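PDB 4L3R: uncharacterized protein from Bacteroides eggerthii, which is of unknown function but belongs to the DUF4847 family of the calycin clan, whose other members are often small-molecule-binding beta-barrel proteins. Local coordinates for residues 74-79 and 99-104; 51-57 and 69-75. All coordinates share one frame; numbering follows the deposited sequence.

How the interactions relate
Both contacts reach one antiparallel sheet, through its neighbouring strands 66-73 and 78-87; their centres are 10 Å apart. Interaction 2 pairs strands 54-61 and 66-73 as a beta hairpin, its centre about 7 Å from the centre of the chain, against 13 Å for that of interaction 1, where the turn leading into strand 78-87 meets the loop before helix 106-116. The two share Ala-74 and Val-75, which leave the hairpin and enter that turn. A probable hydrogen bond from Ile-79 N to Ala-72 O, 2.8 Å long, ties them directly, and the amide oxygen of Asn-78 packs beside the ring of His-73. The peptide groups after strand 66-73 are thus divided between the hairpin and Glu-103.

Interaction 1. Residues 74-79 and 99-104; sequences AVKANI and AYGSES
The carboxylate of Glu-103 fits into the turn formed by Ala-74 to Ala-77 and collects the backbone N-H groups of Val-75, Lys-76 and Ala-77. Glu-103 OE2 accepts from Val-75 N at 3.0 Å on its syn side and from Ala-77 N at 2.8 Å, the latter from well above the carboxylate plane, and the two donors reach it from opposite faces of that plane. Lys-76 N adds a weak bond to OE1. A bend at chi2 (-70°) turns the carboxylate back into the turn, with Glu-103 CG against Ala-77 CB and OE2 within 3.1 Å of Ala-74 CB; small alanine methyls suit such close quarters.

Backbone pairing follows alongside. Asn-78 and Tyr-100 form a single antiparallel hydrogen-bonded bridge, Asn-78 N to Tyr-100 O at 2.9 Å and Tyr-100 N to Asn-78 O at 2.7 Å. Beyond it, Gly-101 has backbone angles that call for glycine, and a beta carbon there would also strike Lys-76 O.

The Lys-76 side chain runs past Glu-103 in the opposite direction, and its NZ donates to a water that bonds weakly to Ser-102 O. Replacing Glu-103 with an alanine would probably strip Val-75 N and Ala-77 N of their shared acceptor and let the turn shift. One carboxylate therefore gathers three successive amides, the middle one weakly, joining this turn to the loop before helix 106-116, and its negative charge is probably stabilised by them.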
loop_
_atom_site.group_PDB
_atom_site.type_symbol
_atom_site.label_atom_id
_atom_site.label_comp_id
_atom_site.label_asym_id
_atom_site.label_seq_id
_atom_site.Cartn_x
_atom_site.Cartn_y
_atom_site.Cartn_z
ATOM N N ALA B 74 7.615 -7.901 19.041
ATOM C CA ALA B 74 7.667 -9.114 19.842
ATOM C C ALA B 74 7.240 -8.746 21.274
ATOM O O ALA B 74 6.041 -8.716 21.524
ATOM C CB ALA B 74 9.059 -9.720 19.798
ATOM N N VAL B 75 8.176 -8.431 22.189
ATOM C CA VAL B 75 7.838 -8.020 23.555
ATOM C C VAL B 75 8.565 -6.701 23.817
ATOM O O VAL B 75 7.922 -5.650 23.840
ATOM C CB VAL B 75 8.170 -9.127 24.598
ATOM C CG1 VAL B 75 7.872 -8.645 26.024
ATOM C CG2 VAL B 75 7.399 -10.408 24.289
ATOM N N LYS B 76 9.897 -6.743 23.966
ATOM C CA LYS B 76 10.730 -5.552 24.166
ATOM C C LYS B 76 11.383 -5.080 22.851
ATOM O O LYS B 76 11.845 -3.942 22.801
ATOM C CB LYS B 76 11.824 -5.837 25.210
ATOM C CG LYS B 76 11.265 -6.296 26.548
ATOM C CD LYS B 76 12.293 -6.264 27.672
ATOM C CE LYS B 76 13.439 -7.216 27.454
ATOM N NZ LYS B 76 14.251 -7.402 28.689
ATOM N N ALA B 77 11.417 -5.923 21.793
ATOM C CA ALA B 77 12.058 -5.557 20.533
ATOM C C ALA B 77 11.044 -5.298 19.415
ATOM O O ALA B 77 9.954 -5.874 19.400
ATOM C CB ALA B 77 13.028 -6.643 20.099
ATOM N N ASN B 78 11.440 -4.438 18.468
ATOM C CA ASN B 78 10.639 -4.051 17.311
ATOM C C ASN B 78 11.400 -4.206 16.013
ATOM O O ASN B 78 12.606 -3.980 15.973
ATOM C CB ASN B 78 10.220 -2.570 17.424
ATOM C CG ASN B 78 9.134 -2.318 18.427
ATOM O OD1 ASN B 78 7.957 -2.562 18.158
ATOM N ND2 ASN B 78 9.489 -1.828 19.608
ATOM N N ILE B 79 10.669 -4.508 14.945
ATOM C CA ILE B 79 11.143 -4.490 13.568
ATOM C C ILE B 79 10.357 -3.336 12.945
ATOM O O ILE B 79 9.130 -3.357 13.010
ATOM C CB ILE B 79 10.946 -5.847 12.851
ATOM C CG1 ILE B 79 11.764 -6.947 13.563
ATOM C CG2 ILE B 79 11.321 -5.733 11.358
ATOM C CD1 ILE B 79 11.523 -8.347 13.040
ATOM N N ALA B 99 16.466 -5.835 14.150
ATOM C CA ALA B 99 15.507 -5.460 15.178
ATOM C C ALA B 99 16.087 -4.369 16.085
ATOM O O ALA B 99 17.302 -4.294 16.277
ATOM C CB ALA B 99 15.128 -6.675 16.011
ATOM N N TYR B 100 15.211 -3.525 16.636
ATOM C CA TYR B 100 15.596 -2.487 17.593
ATOM C C TYR B 100 15.239 -3.015 18.971
ATOM O O TYR B 100 14.088 -3.381 19.189
ATOM C CB TYR B 100 14.881 -1.173 17.292
ATOM C CG TYR B 100 15.241 -0.083 18.279
ATOM C CD1 TYR B 100 16.457 0.581 18.199
ATOM C CD2 TYR B 100 14.367 0.279 19.294
ATOM C CE1 TYR B 100 16.794 1.580 19.108
ATOM C CE2 TYR B 100 14.687 1.284 20.200
ATOM C CZ TYR B 100 15.911 1.919 20.118
ATOM O OH TYR B 100 16.226 2.903 21.023
ATOM N N GLY B 101 16.213 -3.091 19.865
ATOM C CA GLY B 101 16.005 -3.607 21.210
ATOM C C GLY B 101 16.378 -5.068 21.306
ATOM O O GLY B 101 16.463 -5.768 20.296
ATOM N N SER B 102 16.616 -5.527 22.531
ATOM C CA SER B 102 17.037 -6.898 22.823
ATOM C C SER B 102 15.915 -7.668 23.518
ATOM O O SER B 102 15.122 -7.068 24.242
ATOM C CB SER B 102 18.278 -6.857 23.715
ATOM O OG SER B 102 18.952 -8.103 23.762
ATOM N N GLU B 103 15.859 -8.991 23.320
ATOM C CA GLU B 103 14.865 -9.843 23.968
ATOM C C GLU B 103 15.499 -10.791 24.977
ATOM O O GLU B 103 16.594 -11.296 24.735
ATOM C CB GLU B 103 14.111 -10.679 22.928
ATOM C CG GLU B 103 13.226 -9.871 21.994
ATOM C CD GLU B 103 11.987 -9.243 22.610
ATOM O OE1 GLU B 103 11.806 -9.311 23.847
ATOM O OE2 GLU B 103 11.179 -8.680 21.839
ATOM N N SER B 104 14.807 -11.029 26.104
ATOM C CA SER B 104 15.202 -12.023 27.102
ATOM C C SER B 104 14.308 -13.276 26.976
ATOM O O SER B 104 14.769 -14.385 27.236
ATOM C CB SER B 104 15.135 -11.450 28.518
ATOM O OG SER B 104 13.810 -11.161 28.941
HETATM O O HOH W 1 16.555 -7.352 27.253
#

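Interaction 2. Residues 51-57 and 69-75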
loop_
_atom_site.group_PDB
_atom_site.type_symbol
_atom_site.label_atom_id
_atom_site.label_comp_id
_atom_site.label_asym_id
_atom_site.label_seq_id
_atom_site.Cartn_x
_atom_site.Cartn_y
_atom_site.Cartn_z
ATOM N N GLU B 51 -0.923 -6.361 22.060
ATOM C CA GLU B 51 0.135 -5.711 21.282
ATOM C C GLU B 51 1.399 -6.566 21.092
ATOM O O GLU B 51 2.202 -6.210 20.236
ATOM C CB GLU B 51 0.520 -4.338 21.895
ATOM C CG GLU B 51 1.098 -4.371 23.310
ATOM C CD GLU B 51 0.127 -4.073 24.438
ATOM O OE1 GLU B 51 -1.051 -4.488 24.336
ATOM O OE2 GLU B 51 0.565 -3.493 25.457
ATOM N N ASN B 52 1.598 -7.663 21.853
ATOM C CA ASN B 52 2.801 -8.507 21.716
ATOM C C ASN B 52 2.668 -9.550 20.610
ATOM O O ASN B 52 1.579 -10.073 20.366
ATOM C CB ASN B 52 3.129 -9.208 23.033
ATOM C CG ASN B 52 3.513 -8.265 24.145
ATOM O OD1 ASN B 52 3.709 -7.077 23.932
ATOM N ND2 ASN B 52 3.652 -8.774 25.364
ATOM N N PHE B 53 3.805 -9.852 19.950
ATOM C CA PHE B 53 3.939 -10.823 18.861
ATOM C C PHE B 53 2.989 -10.499 17.700
ATOM O O PHE B 53 2.238 -11.361 17.232
ATOM C CB PHE B 53 3.741 -12.263 19.363
ATOM C CG PHE B 53 4.673 -12.643 20.490
ATOM C CD1 PHE B 53 5.912 -13.210 20.226
ATOM C CD2 PHE B 53 4.302 -12.451 21.814
ATOM C CE1 PHE B 53 6.780 -13.534 21.264
ATOM C CE2 PHE B 53 5.167 -12.788 22.855
ATOM C CZ PHE B 53 6.394 -13.343 22.574
ATOM N N THR B 54 3.047 -9.243 17.230
ATOM C CA THR B 54 2.235 -8.773 16.112
ATOM C C THR B 54 3.115 -8.578 14.875
ATOM O O THR B 54 4.334 -8.414 14.989
ATOM C CB THR B 54 1.505 -7.488 16.471
ATOM O OG1 THR B 54 2.456 -6.469 16.785
ATOM C CG2 THR B 54 0.521 -7.674 17.606
ATOM N N LEU B 55 2.488 -8.598 13.701
ATOM C CA LEU B 55 3.157 -8.422 12.412
ATOM C C LEU B 55 2.250 -7.577 11.520
ATOM O O LEU B 55 1.042 -7.809 11.476
ATOM C CB LEU B 55 3.463 -9.805 11.800
ATOM C CG LEU B 55 3.960 -9.869 10.346
ATOM C CD1 LEU B 55 5.382 -9.339 10.229
ATOM C CD2 LEU B 55 3.935 -11.301 9.845
ATOM N N ASN B 56 2.814 -6.557 10.872
ATOM C CA ASN B 56 2.051 -5.651 10.022
ATOM C C ASN B 56 2.754 -5.427 8.700
ATOM O O ASN B 56 3.940 -5.099 8.677
ATOM C CB ASN B 56 1.870 -4.296 10.722
ATOM C CG ASN B 56 0.854 -4.306 11.823
ATOM O OD1 ASN B 56 1.194 -4.459 12.994
ATOM N ND2 ASN B 56 -0.415 -4.106 11.489
ATOM N N PHE B 57 2.017 -5.591 7.607
ATOM C CA PHE B 57 2.479 -5.301 6.257
ATOM C C PHE B 57 1.908 -3.942 5.929
ATOM O O PHE B 57 0.687 -3.802 5.902
ATOM C CB PHE B 57 2.014 -6.380 5.282
ATOM C CG PHE B 57 2.707 -7.697 5.524
ATOM C CD1 PHE B 57 2.254 -8.568 6.503
ATOM C CD2 PHE B 57 3.831 -8.049 4.800
ATOM C CE1 PHE B 57 2.888 -9.785 6.721
ATOM C CE2 PHE B 57 4.462 -9.270 5.015
ATOM C CZ PHE B 57 3.985 -10.134 5.971
ATOM N N THR B 69 6.469 -2.401 3.243
ATOM C CA THR B 69 7.469 -2.855 4.211
ATOM C C THR B 69 6.821 -3.720 5.277
ATOM O O THR B 69 5.594 -3.827 5.329
ATOM C CB THR B 69 8.176 -1.658 4.880
ATOM O OG1 THR B 69 7.218 -0.897 5.606
ATOM C CG2 THR B 69 8.915 -0.780 3.896
ATOM N N VAL B 70 7.652 -4.324 6.131
ATOM C CA VAL B 70 7.197 -5.162 7.237
ATOM C C VAL B 70 7.589 -4.516 8.554
ATOM O O VAL B 70 8.726 -4.070 8.719
ATOM C CB VAL B 70 7.761 -6.603 7.141
ATOM C CG1 VAL B 70 7.663 -7.341 8.476
ATOM C CG2 VAL B 70 7.024 -7.381 6.085
ATOM N N SER B 71 6.651 -4.521 9.496
ATOM C CA SER B 71 6.861 -4.072 10.867
ATOM C C SER B 71 6.392 -5.185 11.792
ATOM O O SER B 71 5.433 -5.878 11.471
ATOM C CB SER B 71 6.107 -2.775 11.150
ATOM O OG SER B 71 6.730 -1.666 10.525
ATOM N N ALA B 72 7.069 -5.378 12.910
ATOM C CA ALA B 72 6.674 -6.397 13.868
ATOM C C ALA B 72 7.064 -5.987 15.264
ATOM O O ALA B 72 8.020 -5.234 15.461
ATOM C CB ALA B 72 7.304 -7.737 13.524
ATOM N N HIS B 73 6.303 -6.460 16.233
ATOM C CA HIS B 73 6.586 -6.205 17.635
ATOM C C HIS B 73 6.526 -7.528 18.357
ATOM O O HIS B 73 5.518 -8.219 18.258
ATOM C CB HIS B 73 5.601 -5.193 18.225
ATOM C CG HIS B 73 5.790 -4.990 19.695
ATOM N ND1 HIS B 73 4.780 -5.259 20.589
ATOM C CD2 HIS B 73 6.896 -4.631 20.386
ATOM C CE1 HIS B 73 5.273 -4.997 21.788
ATOM N NE2 HIS B 73 6.551 -4.638 21.715
ATOM N N ALA B 74 7.615 -7.901 19.041
ATOM C CA ALA B 74 7.667 -9.114 19.842
ATOM C C ALA B 74 7.240 -8.746 21.274
ATOM O O ALA B 74 6.041 -8.716 21.524
ATOM C CB ALA B 74 9.059 -9.720 19.798
ATOM N N VAL B 75 8.176 -8.431 22.189
ATOM C CA VAL B 75 7.838 -8.020 23.555
ATOM C C VAL B 75 8.565 -6.701 23.817
ATOM O O VAL B 75 7.922 -5.650 23.840
ATOM C CB VAL B 75 8.170 -9.127 24.598
ATOM C CG1 VAL B 75 7.872 -8.645 26.024
ATOM C CG2 VAL B 75 7.399 -10.408 24.289
#
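The imidazole of His-73 meets Glu-51 O at its edge, while Val-75 N sits over one face of the ring, displaced from the ring centre. His-73 ND1 donates to Glu-51 O over 2.8 Å in a nearly straight bond (172°); the oxygen lies in the ring plane, but ND1 stands above the plane of the carbonyl. With CG anti to the backbone N (chi1 175°), the ring reaches along to the loop of Glu-51, and NE2 makes a weak bond to Val-75 O. A histidine suits this place because its two nitrogens can serve carbonyls on both segments. The Asn-52 amide, inclined 64° to the ring, brings OD1 to 3.4 Å from His-73 CE1, while its ND2 is held by Leu-46 O.

The Phe-53 ring has Ala-74 O over one face, and its CZ touches Val-75 CG2 at 3.5 Å; Phe-111 of helix 106-116 meets it edge-to-face. Phe-53 and Thr-54 both stand opposite His-73, a G1 beta bulge: Phe-53 N bonds to Ala-74 O and Thr-54 N to His-73 O.

From there the strands run antiparallel, with Thr-54/His-73 and Asn-56/Ser-71 as hydrogen-bonded pairs. Asn-56 N to Ser-71 O is 2.8 Å. On the face carrying Leu-55, Phe-57, Val-70 and Ala-72, Leu-55 CD1 packs on Val-70 CG1 at 3.5 Å, and Val-70 CG2 approaches Phe-57 CE2 to 3.4 Å, two branches of one valine serving two neighbours. Leu-128 touches both Leu-55 and Phe-57.

The hairpin thus separates its chemistry by face: that side packs apolar groups, whereas Thr-54, Asn-56, Ser-71 and His-73 are polar. Asn-56 ND2 bonds to Thr-14 OG1 and Ser-71 OG to Asp-81 N, with His-73 fastening the loop before the bulge through Glu-51 O and, weakly, holding its own chain at Val-75 O.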